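Local atomic coordinates of VP5 (Halorubrum pleomorphic virus 6, PDB entry 6QGL), a protein that probably mediates fusion of the viral envelope with the membrane of its haloarchaeal host cell. Residues Arg47-Ser51 against Ser146-Asp150; Ile108-Glu112 against Phe243-Arg247; Tyr120-Asn124 against Phe181-Thr185; Leu130-Gln135 against Ser164-Leu168. The contacts are given in a common frame with arbitrary orientation. Residues are numbered along the deposited sequence.

How the interactions relate
The chain runs from helix 43-66, bearing 47-51, through helix 73-92 to the long helix 97-140, which carries 108-112, 120-124 and 130-135 in turn. Helix 145-148 then returns to 47-51 and closes interaction 1. Strand 166-174 comes back to 130-135 (interaction 4), strand 180-189 to 120-124 (interaction 3), and helix 229-257 to 108-112 (interaction 2). Interaction 4 is nested inside 3, and 3 inside 2, while interaction 1 crosses all of them. Interactions 1 and 4 touch through I148 and T149, and 3 and 4 through L184 and L168; the centres of 1 and 2 lie about 39 Å apart. Interactions 2 to 4 are strung along helix 97-140, beside whose C-terminal part interaction 1 joins helix 43-66 to 145-148.

Interaction 1: Arg47-Ser51 against Ser146-Asp150; sequences RNQLS and SYITD
Segment 47-51 is a regular turn within helix 43-66 (S51 N to R47 O, 3.0 Å). Facing it is the end of the weakly bonded helical turn 145-148, where the chain opens at T149 and D150 to extended backbone angles. CA atoms pair as R47 with Y147 (7.8 Å) and L50 with I148 (7.5 Å). Y147 is central: with chi1 t and chi2 near 83° its ring reaches the helix, and Y147 OH makes a weak 2.7 Å hydrogen bond to R47 O and lies 3.5 Å from S51 CB. R47, m at chi1 and t at chi2, lays CG over the ring face, 3.7 Å from the centroid, a CH-pi contact; its NH2 turns away to D44. L50 (m, t) puts CB at the ring edge, 4.1 Å from Y147 CE2, and 4.0 Å from CD1 of I148 (t, p). S51 OG bonds D222. M133 and V137 of helix 97-140 meet L50, and V137 also meets I148, so the contact lies where helices 43-66, 97-140 and 145-148 converge.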
loop_
_atom_site.group_PDB
_atom_site.type_symbol
_atom_site.label_atom_id
_atom_site.label_comp_id
_atom_site.label_asym_id
_atom_site.label_seq_id
_atom_site.Cartn_x
_atom_site.Cartn_y
_atom_site.Cartn_z
ATOM N N ARG A 47 2.501 24.917 -8.137
ATOM C CA ARG A 47 3.453 23.866 -8.511
ATOM C C ARG A 47 3.778 22.947 -7.333
ATOM O O ARG A 47 3.827 21.730 -7.518
ATOM C CB ARG A 47 4.734 24.453 -9.120
ATOM C CG ARG A 47 4.570 24.890 -10.570
ATOM C CD ARG A 47 5.904 25.181 -11.232
ATOM N NE ARG A 47 6.508 26.422 -10.750
ATOM C CZ ARG A 47 6.319 27.612 -11.310
ATOM N NH1 ARG A 47 5.538 27.739 -12.374
ATOM N NH2 ARG A 47 6.912 28.685 -10.809
ATOM N N ASN A 48 3.944 23.518 -6.121
ATOM C CA ASN A 48 4.217 22.739 -4.910
ATOM C C ASN A 48 3.013 21.893 -4.515
ATOM O O ASN A 48 3.188 20.719 -4.193
ATOM C CB ASN A 48 4.659 23.636 -3.748
ATOM C CG ASN A 48 6.053 24.198 -3.896
ATOM O OD1 ASN A 48 6.969 23.550 -4.422
ATOM N ND2 ASN A 48 6.250 25.418 -3.415
ATOM N N GLN A 49 1.795 22.476 -4.582
ATOM C CA GLN A 49 0.544 21.788 -4.262
ATOM C C GLN A 49 0.237 20.663 -5.247
ATOM O O GLN A 49 -0.242 19.610 -4.820
ATOM C CB GLN A 49 -0.629 22.770 -4.136
ATOM C CG GLN A 49 -0.542 23.632 -2.873
ATOM C CD GLN A 49 -1.726 24.536 -2.613
ATOM O OE1 GLN A 49 -2.734 24.542 -3.330
ATOM N NE2 GLN A 49 -1.630 25.319 -1.548
ATOM N N LEU A 50 0.548 20.859 -6.551
ATOM C CA LEU A 50 0.339 19.824 -7.572
ATOM C C LEU A 50 1.318 18.671 -7.382
ATOM O O LEU A 50 0.915 17.513 -7.489
ATOM C CB LEU A 50 0.458 20.373 -9.001
ATOM C CG LEU A 50 -0.571 21.399 -9.459
ATOM C CD1 LEU A 50 -0.116 22.056 -10.725
ATOM C CD2 LEU A 50 -1.952 20.787 -9.632
ATOM N N SER A 51 2.599 18.990 -7.085
ATOM C CA SER A 51 3.657 18.008 -6.833
ATOM C C SER A 51 3.298 17.152 -5.619
ATOM O O SER A 51 3.436 15.930 -5.683
ATOM C CB SER A 51 5.000 18.702 -6.623
ATOM O OG SER A 51 6.024 17.769 -6.314
ATOM N N SER A 146 3.183 21.488 -19.426
ATOM C CA SER A 146 4.404 20.680 -19.376
ATOM C C SER A 146 4.770 20.304 -17.935
ATOM O O SER A 146 5.514 19.345 -17.726
ATOM C CB SER A 146 5.562 21.423 -20.034
ATOM O OG SER A 146 5.867 22.625 -19.347
ATOM N N TYR A 147 4.241 21.048 -16.946
ATOM C CA TYR A 147 4.497 20.763 -15.541
ATOM C C TYR A 147 3.673 19.576 -15.024
ATOM O O TYR A 147 4.208 18.747 -14.283
ATOM C CB TYR A 147 4.276 22.007 -14.652
ATOM C CG TYR A 147 4.645 21.747 -13.207
ATOM C CD1 TYR A 147 5.967 21.835 -12.779
ATOM C CD2 TYR A 147 3.690 21.314 -12.288
ATOM C CE1 TYR A 147 6.325 21.526 -11.468
ATOM C CE2 TYR A 147 4.037 20.997 -10.978
ATOM C CZ TYR A 147 5.355 21.116 -10.569
ATOM O OH TYR A 147 5.704 20.830 -9.274
ATOM N N ILE A 148 2.371 19.525 -15.377
ATOM C CA ILE A 148 1.413 18.528 -14.890
ATOM C C ILE A 148 1.193 17.337 -15.860
ATOM O O ILE A 148 0.875 16.239 -15.397
ATOM C CB ILE A 148 0.082 19.245 -14.491
ATOM C CG1 ILE A 148 -0.815 18.362 -13.586
ATOM C CG2 ILE A 148 -0.694 19.796 -15.698
ATOM C CD1 ILE A 148 -0.240 18.031 -12.200
ATOM N N THR A 149 1.337 17.547 -17.178
ATOM C CA THR A 149 1.176 16.466 -18.152
ATOM C C THR A 149 2.439 16.351 -18.995
ATOM O O THR A 149 2.570 17.033 -20.015
ATOM C CB THR A 149 -0.109 16.614 -18.994
ATOM O OG1 THR A 149 -0.081 17.852 -19.703
ATOM C CG2 THR A 149 -1.387 16.483 -18.178
ATOM N N ASP A 150 3.391 15.521 -18.540
ATOM C CA ASP A 150 4.642 15.271 -19.258
ATOM C C ASP A 150 4.743 13.785 -19.570
ATOM O O ASP A 150 4.945 12.968 -18.668
ATOM C CB ASP A 150 5.875 15.774 -18.480
ATOM C CG ASP A 150 7.214 15.589 -19.185
ATOM O OD1 ASP A 150 7.225 15.097 -20.340
ATOM O OD2 ASP A 150 8.250 15.940 -18.586
#

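Interaction 2: Ile108-Glu112 against Phe243-Arg247; sequences IDSYE and FQNVR
Two neighbouring helices of an antiparallel helical bundle meet here, 108-112 from helix 97-140 and 243-247 from helix 229-257. Their axes run at 168°, 11.6 Å apart at closest approach, with CA pairs I108-R247 (7.6 Å) and E112-F243 (7.2 Å). R247 extends its side chain (chi1 m, chi2 off-well near -148°, chi3 t) across the interface into a salt-bridge network with both acids: NH1 donates to E112 OE1 at 2.7 Å, and NH2 pairs with D109 OD1, modelled implausibly close. E112, with chi1 and chi2 t, has a second partner for OE2 in R116, and Y111 OH bonds T25 O. Beneath the charges the interface is apolar. I108 sets CD1 3.8 Å from V246 CG1, and its CG2 lies over the guanidinium face of R247, 3.5 Å from NH2. F243 (m) turns a ring edge toward the face of Y111 (t), an offset edge-to-face pair with centroids 6.0 Å apart and planes at 72°. E112 CG sits over the F243 face, 3.6 Å from its centroid.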
loop_
_atom_site.group_PDB
_atom_site.type_symbol
_atom_site.label_atom_id
_atom_site.label_comp_id
_atom_site.label_asym_id
_atom_site.label_seq_id
_atom_site.Cartn_x
_atom_site.Cartn_y
_atom_site.Cartn_z
ATOM N N ILE A 108 -17.302 -16.858 -6.652
ATOM C CA ILE A 108 -16.120 -16.307 -7.327
ATOM C C ILE A 108 -16.511 -15.016 -8.062
ATOM O O ILE A 108 -15.803 -14.023 -7.931
ATOM C CB ILE A 108 -15.398 -17.327 -8.277
ATOM C CG1 ILE A 108 -15.061 -18.645 -7.549
ATOM C CG2 ILE A 108 -14.108 -16.715 -8.876
ATOM C CD1 ILE A 108 -14.930 -19.856 -8.469
ATOM N N ASP A 109 -17.650 -15.020 -8.789
ATOM C CA ASP A 109 -18.135 -13.853 -9.537
ATOM C C ASP A 109 -18.290 -12.621 -8.662
ATOM O O ASP A 109 -17.784 -11.568 -9.030
ATOM C CB ASP A 109 -19.451 -14.160 -10.279
ATOM C CG ASP A 109 -19.334 -15.111 -11.453
ATOM O OD1 ASP A 109 -18.224 -15.355 -11.902
ATOM O OD2 ASP A 109 -20.364 -15.591 -11.927
ATOM N N SER A 110 -18.946 -12.760 -7.495
ATOM C CA SER A 110 -19.140 -11.659 -6.554
ATOM C C SER A 110 -17.813 -11.206 -5.945
ATOM O O SER A 110 -17.619 -10.007 -5.764
ATOM C CB SER A 110 -20.115 -12.051 -5.453
ATOM O OG SER A 110 -19.585 -13.113 -4.682
ATOM N N TYR A 111 -16.898 -12.153 -5.653
ATOM C CA TYR A 111 -15.596 -11.842 -5.068
ATOM C C TYR A 111 -14.691 -11.124 -6.062
ATOM O O TYR A 111 -14.112 -10.097 -5.709
ATOM C CB TYR A 111 -14.945 -13.094 -4.449
ATOM C CG TYR A 111 -13.616 -12.880 -3.744
ATOM C CD1 TYR A 111 -13.403 -11.773 -2.918
ATOM C CD2 TYR A 111 -12.515 -13.667 -4.056
ATOM C CE1 TYR A 111 -12.162 -11.533 -2.328
ATOM C CE2 TYR A 111 -11.263 -13.428 -3.484
ATOM C CZ TYR A 111 -11.096 -12.371 -2.603
ATOM O OH TYR A 111 -9.868 -12.119 -2.041
ATOM N N GLU A 112 -14.606 -11.633 -7.309
ATOM C CA GLU A 112 -13.805 -11.047 -8.387
ATOM C C GLU A 112 -14.295 -9.646 -8.736
ATOM O O GLU A 112 -13.464 -8.759 -8.929
ATOM C CB GLU A 112 -13.795 -11.951 -9.630
ATOM C CG GLU A 112 -12.842 -11.483 -10.726
ATOM C CD GLU A 112 -12.650 -12.404 -11.915
ATOM O OE1 GLU A 112 -13.024 -13.592 -11.812
ATOM O OE2 GLU A 112 -12.118 -11.938 -12.951
ATOM N N PHE A 243 -7.684 -15.475 -10.623
ATOM C CA PHE A 243 -9.077 -15.877 -10.823
ATOM C C PHE A 243 -9.264 -16.971 -11.892
ATOM O O PHE A 243 -10.256 -17.705 -11.831
ATOM C CB PHE A 243 -9.970 -14.667 -11.078
ATOM C CG PHE A 243 -10.108 -13.770 -9.868
ATOM C CD1 PHE A 243 -10.794 -14.198 -8.734
ATOM C CD2 PHE A 243 -9.547 -12.501 -9.859
ATOM C CE1 PHE A 243 -10.916 -13.365 -7.617
ATOM C CE2 PHE A 243 -9.679 -11.666 -8.744
ATOM C CZ PHE A 243 -10.356 -12.104 -7.631
ATOM N N GLN A 244 -8.290 -17.131 -12.812
ATOM C CA GLN A 244 -8.334 -18.212 -13.798
ATOM C C GLN A 244 -8.035 -19.523 -13.069
ATOM O O GLN A 244 -8.756 -20.506 -13.256
ATOM C CB GLN A 244 -7.330 -17.974 -14.947
ATOM C CG GLN A 244 -7.382 -19.062 -16.034
ATOM C CD GLN A 244 -6.795 -18.670 -17.367
ATOM O OE1 GLN A 244 -6.224 -17.584 -17.551
ATOM N NE2 GLN A 244 -6.921 -19.567 -18.337
ATOM N N ASN A 245 -6.996 -19.506 -12.199
ATOM C CA ASN A 245 -6.565 -20.641 -11.385
ATOM C C ASN A 245 -7.662 -21.123 -10.438
ATOM O O ASN A 245 -7.796 -22.329 -10.261
ATOM C CB ASN A 245 -5.289 -20.311 -10.600
ATOM C CG ASN A 245 -4.033 -20.126 -11.429
ATOM O OD1 ASN A 245 -3.934 -20.528 -12.596
ATOM N ND2 ASN A 245 -3.033 -19.501 -10.831
ATOM N N VAL A 246 -8.446 -20.190 -9.842
ATOM C CA VAL A 246 -9.547 -20.507 -8.920
ATOM C C VAL A 246 -10.668 -21.228 -9.667
ATOM O O VAL A 246 -11.102 -22.283 -9.216
ATOM C CB VAL A 246 -10.073 -19.267 -8.138
ATOM C CG1 VAL A 246 -11.278 -19.619 -7.277
ATOM C CG2 VAL A 246 -8.985 -18.661 -7.274
ATOM N N ARG A 247 -11.113 -20.669 -10.806
ATOM C CA ARG A 247 -12.190 -21.235 -11.617
ATOM C C ARG A 247 -11.852 -22.597 -12.205
ATOM O O ARG A 247 -12.690 -23.501 -12.170
ATOM C CB ARG A 247 -12.609 -20.262 -12.719
ATOM C CG ARG A 247 -13.350 -19.077 -12.185
ATOM C CD ARG A 247 -14.371 -18.589 -13.188
ATOM N NE ARG A 247 -15.311 -17.701 -12.524
ATOM C CZ ARG A 247 -15.108 -16.401 -12.412
ATOM N NH1 ARG A 247 -14.035 -15.841 -12.947
ATOM N NH2 ARG A 247 -15.926 -15.660 -11.701
#

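Interaction 3: Tyr120-Asn124 against Phe181-Thr185; sequences YKSWN and FTLLT
Helix against strand, this contact sets the middle of helix 97-140 along a backbone edge of strand 180-189, an inner strand of the four-stranded antiparallel sheet. The helix and strand axes cross at 41° with 7.8 Å between them; CA pairs are Y120-L183 (6.3 Å) and N124-L184 (5.6 Å). N124 (chi1 m, chi2 near 0°) grips the strand backbone with both ends of its amide: OD1 accepts from L184 N at 2.8 Å and ND2 donates to T182 O at 3.0 Å. Its neighbour W123 (chi1 t) donates NE1 to L184 O at 2.8 Å. Apolar contacts complete the interface: L183 CD1 lies 3.7 Å from Y120 CD1 and 3.8 Å from W123 CD1, while F181 (t) brings CE2 to 3.4 Å from Y120 CB. Y120 OH goes on to E236, and W123 meets W232 edge-to-face. F181, L183 and T185 pair their backbone with strand 166-174; along the other edge, helix side chains take the place of a partner strand, the N124 amide pairing with T182 and L184 as a neighbouring strand's backbone would.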
loop_
_atom_site.group_PDB
_atom_site.type_symbol
_atom_site.label_atom_id
_atom_site.label_comp_id
_atom_site.label_asym_id
_atom_site.label_seq_id
_atom_site.Cartn_x
_atom_site.Cartn_y
_atom_site.Cartn_z
ATOM N N TYR A 120 -10.006 -1.001 -10.379
ATOM C CA TYR A 120 -10.319 -0.056 -11.459
ATOM C C TYR A 120 -10.827 1.284 -10.941
ATOM O O TYR A 120 -10.577 2.305 -11.583
ATOM C CB TYR A 120 -11.299 -0.648 -12.483
ATOM C CG TYR A 120 -10.861 -1.952 -13.111
ATOM C CD1 TYR A 120 -9.542 -2.152 -13.510
ATOM C CD2 TYR A 120 -11.781 -2.965 -13.362
ATOM C CE1 TYR A 120 -9.136 -3.352 -14.087
ATOM C CE2 TYR A 120 -11.388 -4.167 -13.944
ATOM C CZ TYR A 120 -10.066 -4.353 -14.308
ATOM O OH TYR A 120 -9.679 -5.536 -14.878
ATOM N N LYS A 121 -11.516 1.289 -9.778
ATOM C CA LYS A 121 -12.013 2.511 -9.140
ATOM C C LYS A 121 -10.851 3.427 -8.758
ATOM O O LYS A 121 -10.946 4.632 -8.991
ATOM C CB LYS A 121 -12.878 2.195 -7.909
ATOM C CG LYS A 121 -14.376 2.348 -8.156
ATOM C CD LYS A 121 -15.237 1.620 -7.125
ATOM C CE LYS A 121 -15.365 2.300 -5.780
ATOM N NZ LYS A 121 -15.931 1.377 -4.760
ATOM N N SER A 122 -9.748 2.857 -8.211
ATOM C CA SER A 122 -8.563 3.626 -7.815
ATOM C C SER A 122 -7.800 4.184 -9.021
ATOM O O SER A 122 -7.237 5.277 -8.917
ATOM C CB SER A 122 -7.653 2.826 -6.886
ATOM O OG SER A 122 -6.822 1.915 -7.583
ATOM N N TRP A 123 -7.812 3.460 -10.167
ATOM C CA TRP A 123 -7.197 3.923 -11.416
ATOM C C TRP A 123 -7.998 5.123 -11.912
ATOM O O TRP A 123 -7.415 6.163 -12.208
ATOM C CB TRP A 123 -7.172 2.813 -12.490
ATOM C CG TRP A 123 -6.943 3.329 -13.885
ATOM C CD1 TRP A 123 -7.892 3.572 -14.836
ATOM C CD2 TRP A 123 -5.693 3.744 -14.450
ATOM N NE1 TRP A 123 -7.307 4.093 -15.966
ATOM C CE2 TRP A 123 -5.955 4.185 -15.768
ATOM C CE3 TRP A 123 -4.367 3.753 -13.983
ATOM C CZ2 TRP A 123 -4.945 4.652 -16.616
ATOM C CZ3 TRP A 123 -3.368 4.207 -14.828
ATOM C CH2 TRP A 123 -3.662 4.661 -16.122
ATOM N N ASN A 124 -9.339 4.974 -11.968
ATOM C CA ASN A 124 -10.278 6.009 -12.392
ATOM C C ASN A 124 -10.096 7.294 -11.610
ATOM O O ASN A 124 -10.074 8.361 -12.220
ATOM C CB ASN A 124 -11.718 5.510 -12.291
ATOM C CG ASN A 124 -12.107 4.540 -13.390
ATOM O OD1 ASN A 124 -11.340 4.237 -14.318
ATOM N ND2 ASN A 124 -13.326 4.040 -13.315
ATOM N N PHE A 181 -18.920 -2.330 -15.864
ATOM C CA PHE A 181 -18.196 -1.291 -15.137
ATOM C C PHE A 181 -17.511 -0.364 -16.131
ATOM O O PHE A 181 -16.920 -0.831 -17.109
ATOM C CB PHE A 181 -17.174 -1.890 -14.153
ATOM C CG PHE A 181 -16.442 -0.868 -13.310
ATOM C CD1 PHE A 181 -17.027 -0.339 -12.166
ATOM C CD2 PHE A 181 -15.170 -0.435 -13.662
ATOM C CE1 PHE A 181 -16.359 0.620 -11.400
ATOM C CE2 PHE A 181 -14.510 0.533 -12.902
ATOM C CZ PHE A 181 -15.101 1.043 -11.768
ATOM N N THR A 182 -17.586 0.948 -15.877
ATOM C CA THR A 182 -16.948 1.941 -16.730
ATOM C C THR A 182 -15.524 2.209 -16.249
ATOM O O THR A 182 -15.320 2.872 -15.225
ATOM C CB THR A 182 -17.813 3.207 -16.878
ATOM O OG1 THR A 182 -19.087 2.855 -17.413
ATOM C CG2 THR A 182 -17.170 4.248 -17.778
ATOM N N LEU A 183 -14.546 1.671 -16.989
ATOM C CA LEU A 183 -13.122 1.885 -16.757
ATOM C C LEU A 183 -12.731 3.079 -17.625
ATOM O O LEU A 183 -13.153 3.164 -18.781
ATOM C CB LEU A 183 -12.312 0.629 -17.148
ATOM C CG LEU A 183 -10.776 0.732 -17.173
ATOM C CD1 LEU A 183 -10.190 0.754 -15.769
ATOM C CD2 LEU A 183 -10.172 -0.400 -17.966
ATOM N N LEU A 184 -11.968 4.021 -17.061
ATOM C CA LEU A 184 -11.554 5.194 -17.821
ATOM C C LEU A 184 -10.233 4.931 -18.517
ATOM O O LEU A 184 -9.247 4.584 -17.868
ATOM C CB LEU A 184 -11.482 6.460 -16.944
ATOM C CG LEU A 184 -12.775 6.916 -16.251
ATOM C CD1 LEU A 184 -12.501 8.044 -15.291
ATOM C CD2 LEU A 184 -13.844 7.332 -17.255
ATOM N N THR A 185 -10.232 5.035 -19.848
ATOM C CA THR A 185 -9.033 4.877 -20.653
ATOM C C THR A 185 -8.443 6.265 -20.808
ATOM O O THR A 185 -9.114 7.181 -21.298
ATOM C CB THR A 185 -9.338 4.161 -21.972
ATOM O OG1 THR A 185 -9.731 2.829 -21.660
ATOM C CG2 THR A 185 -8.137 4.120 -22.912
#

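Interaction 4: Leu130-Gln135 against Ser164-Leu168; sequences LEAMTQ and SPNTL
An ST turn at S164 leads into strand 166-174, and this turn docks against the helical turn 130-135 of helix 97-140. S164 (chi1 t, psi 139°) accepts at OG from N166 N, 3.2 Å away, and P165 follows with psi near -9°, after which the chain extends. Helix and strand axes cross at 143°, 9.7 Å apart at closest approach; the nearest CA pairs, both 6.9 Å, are E131-N166 and Q135-S164. E131, chi1 t and chi2 p, curls its carboxylate over the turn: OE1 accepts from S164 OG at 3.2 Å and from N166 ND2 at 3.1 Å. N166 (chi1 m) also points ND2 at T134 OG1, a weak 3.0 Å bond; T134 (m) in turn donates OG1 to its own helix at L130 O, 2.7 Å away. N166 OD1 is taken by H188 of the neighbouring strand. T134 CG2 packs 3.8 Å from P165 CD, and E131 CB 4.1 Å from L168 CD1. On the outer side, a water accepts from Q135 NE2 and from S164 N, each at 3.3 Å, while Q135 NE2 reaches E131 OE2 weakly at 3.4 Å. The carboxylate of E131 is met by neutral donors from the ST turn and the first strand residue, so the contact between these segments is polar and directional rather than ionic.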
loop_
_atom_site.group_PDB
_atom_site.type_symbol
_atom_site.label_atom_id
_atom_site.label_comp_id
_atom_site.label_asym_id
_atom_site.label_seq_id
_atom_site.Cartn_x
_atom_site.Cartn_y
_atom_site.Cartn_z
ATOM N N LEU A 130 -5.802 13.743 -12.295
ATOM C CA LEU A 130 -4.898 14.343 -13.278
ATOM C C LEU A 130 -5.650 15.344 -14.152
ATOM O O LEU A 130 -5.149 16.447 -14.355
ATOM C CB LEU A 130 -4.168 13.287 -14.133
ATOM C CG LEU A 130 -3.224 13.811 -15.239
ATOM C CD1 LEU A 130 -2.124 14.711 -14.677
ATOM C CD2 LEU A 130 -2.613 12.681 -16.013
ATOM N N GLU A 131 -6.871 14.983 -14.602
ATOM C CA GLU A 131 -7.727 15.863 -15.395
ATOM C C GLU A 131 -8.105 17.118 -14.608
ATOM O O GLU A 131 -8.042 18.218 -15.162
ATOM C CB GLU A 131 -8.985 15.120 -15.879
ATOM C CG GLU A 131 -9.872 15.934 -16.817
ATOM C CD GLU A 131 -9.254 16.379 -18.132
ATOM O OE1 GLU A 131 -8.195 15.835 -18.515
ATOM O OE2 GLU A 131 -9.833 17.274 -18.787
ATOM N N ALA A 132 -8.470 16.955 -13.317
ATOM C CA ALA A 132 -8.833 18.069 -12.434
ATOM C C ALA A 132 -7.634 18.998 -12.219
ATOM O O ALA A 132 -7.808 20.218 -12.189
ATOM C CB ALA A 132 -9.348 17.549 -11.102
ATOM N N MET A 133 -6.419 18.416 -12.103
ATOM C CA MET A 133 -5.159 19.147 -11.938
ATOM C C MET A 133 -4.823 19.891 -13.233
ATOM O O MET A 133 -4.412 21.049 -13.180
ATOM C CB MET A 133 -4.018 18.198 -11.535
ATOM C CG MET A 133 -4.156 17.648 -10.127
ATOM S SD MET A 133 -2.634 16.922 -9.469
ATOM C CE MET A 133 -2.624 15.348 -10.299
ATOM N N THR A 134 -5.050 19.234 -14.394
ATOM C CA THR A 134 -4.839 19.799 -15.731
ATOM C C THR A 134 -5.758 21.008 -15.930
ATOM O O THR A 134 -5.281 22.063 -16.353
ATOM C CB THR A 134 -5.024 18.719 -16.808
ATOM O OG1 THR A 134 -4.115 17.651 -16.551
ATOM C CG2 THR A 134 -4.793 19.245 -18.217
ATOM N N GLN A 135 -7.056 20.868 -15.578
ATOM C CA GLN A 135 -8.044 21.944 -15.682
ATOM C C GLN A 135 -7.657 23.164 -14.852
ATOM O O GLN A 135 -7.863 24.288 -15.307
ATOM C CB GLN A 135 -9.454 21.456 -15.317
ATOM C CG GLN A 135 -10.133 20.620 -16.410
ATOM C CD GLN A 135 -10.391 21.354 -17.715
ATOM O OE1 GLN A 135 -10.646 22.566 -17.757
ATOM N NE2 GLN A 135 -10.344 20.625 -18.819
ATOM N N SER A 164 -8.092 20.776 -22.935
ATOM C CA SER A 164 -7.224 19.854 -22.211
ATOM C C SER A 164 -6.535 18.903 -23.196
ATOM O O SER A 164 -7.194 18.418 -24.124
ATOM C CB SER A 164 -8.023 19.055 -21.184
ATOM O OG SER A 164 -7.202 18.121 -20.500
ATOM N N PRO A 165 -5.229 18.587 -23.009
ATOM C CA PRO A 165 -4.582 17.616 -23.908
ATOM C C PRO A 165 -5.032 16.178 -23.610
ATOM O O PRO A 165 -4.730 15.263 -24.377
ATOM C CB PRO A 165 -3.092 17.822 -23.629
ATOM C CG PRO A 165 -3.033 18.278 -22.226
ATOM C CD PRO A 165 -4.297 19.051 -21.958
ATOM N N ASN A 166 -5.767 15.994 -22.490
ATOM C CA ASN A 166 -6.289 14.716 -22.010
ATOM C C ASN A 166 -7.733 14.465 -22.433
ATOM O O ASN A 166 -8.521 15.400 -22.582
ATOM C CB ASN A 166 -6.225 14.637 -20.480
ATOM C CG ASN A 166 -4.943 15.077 -19.825
ATOM O OD1 ASN A 166 -3.834 14.777 -20.283
ATOM N ND2 ASN A 166 -5.079 15.773 -18.707
ATOM N N THR A 167 -8.080 13.178 -22.571
ATOM C CA THR A 167 -9.417 12.683 -22.883
ATOM C C THR A 167 -9.628 11.422 -22.041
ATOM O O THR A 167 -8.822 10.489 -22.126
ATOM C CB THR A 167 -9.589 12.397 -24.393
ATOM O OG1 THR A 167 -9.061 13.475 -25.168
ATOM C CG2 THR A 167 -11.043 12.152 -24.781
ATOM N N LEU A 168 -10.677 11.415 -21.199
ATOM C CA LEU A 168 -11.017 10.253 -20.375
ATOM C C LEU A 168 -12.114 9.500 -21.110
ATOM O O LEU A 168 -13.273 9.931 -21.118
ATOM C CB LEU A 168 -11.451 10.641 -18.938
ATOM C CG LEU A 168 -10.519 11.533 -18.106
ATOM C CD1 LEU A 168 -10.987 11.607 -16.669
ATOM C CD2 LEU A 168 -9.082 11.053 -18.147
HETATM O O HOH W 1 -11.238 20.828 -21.955
#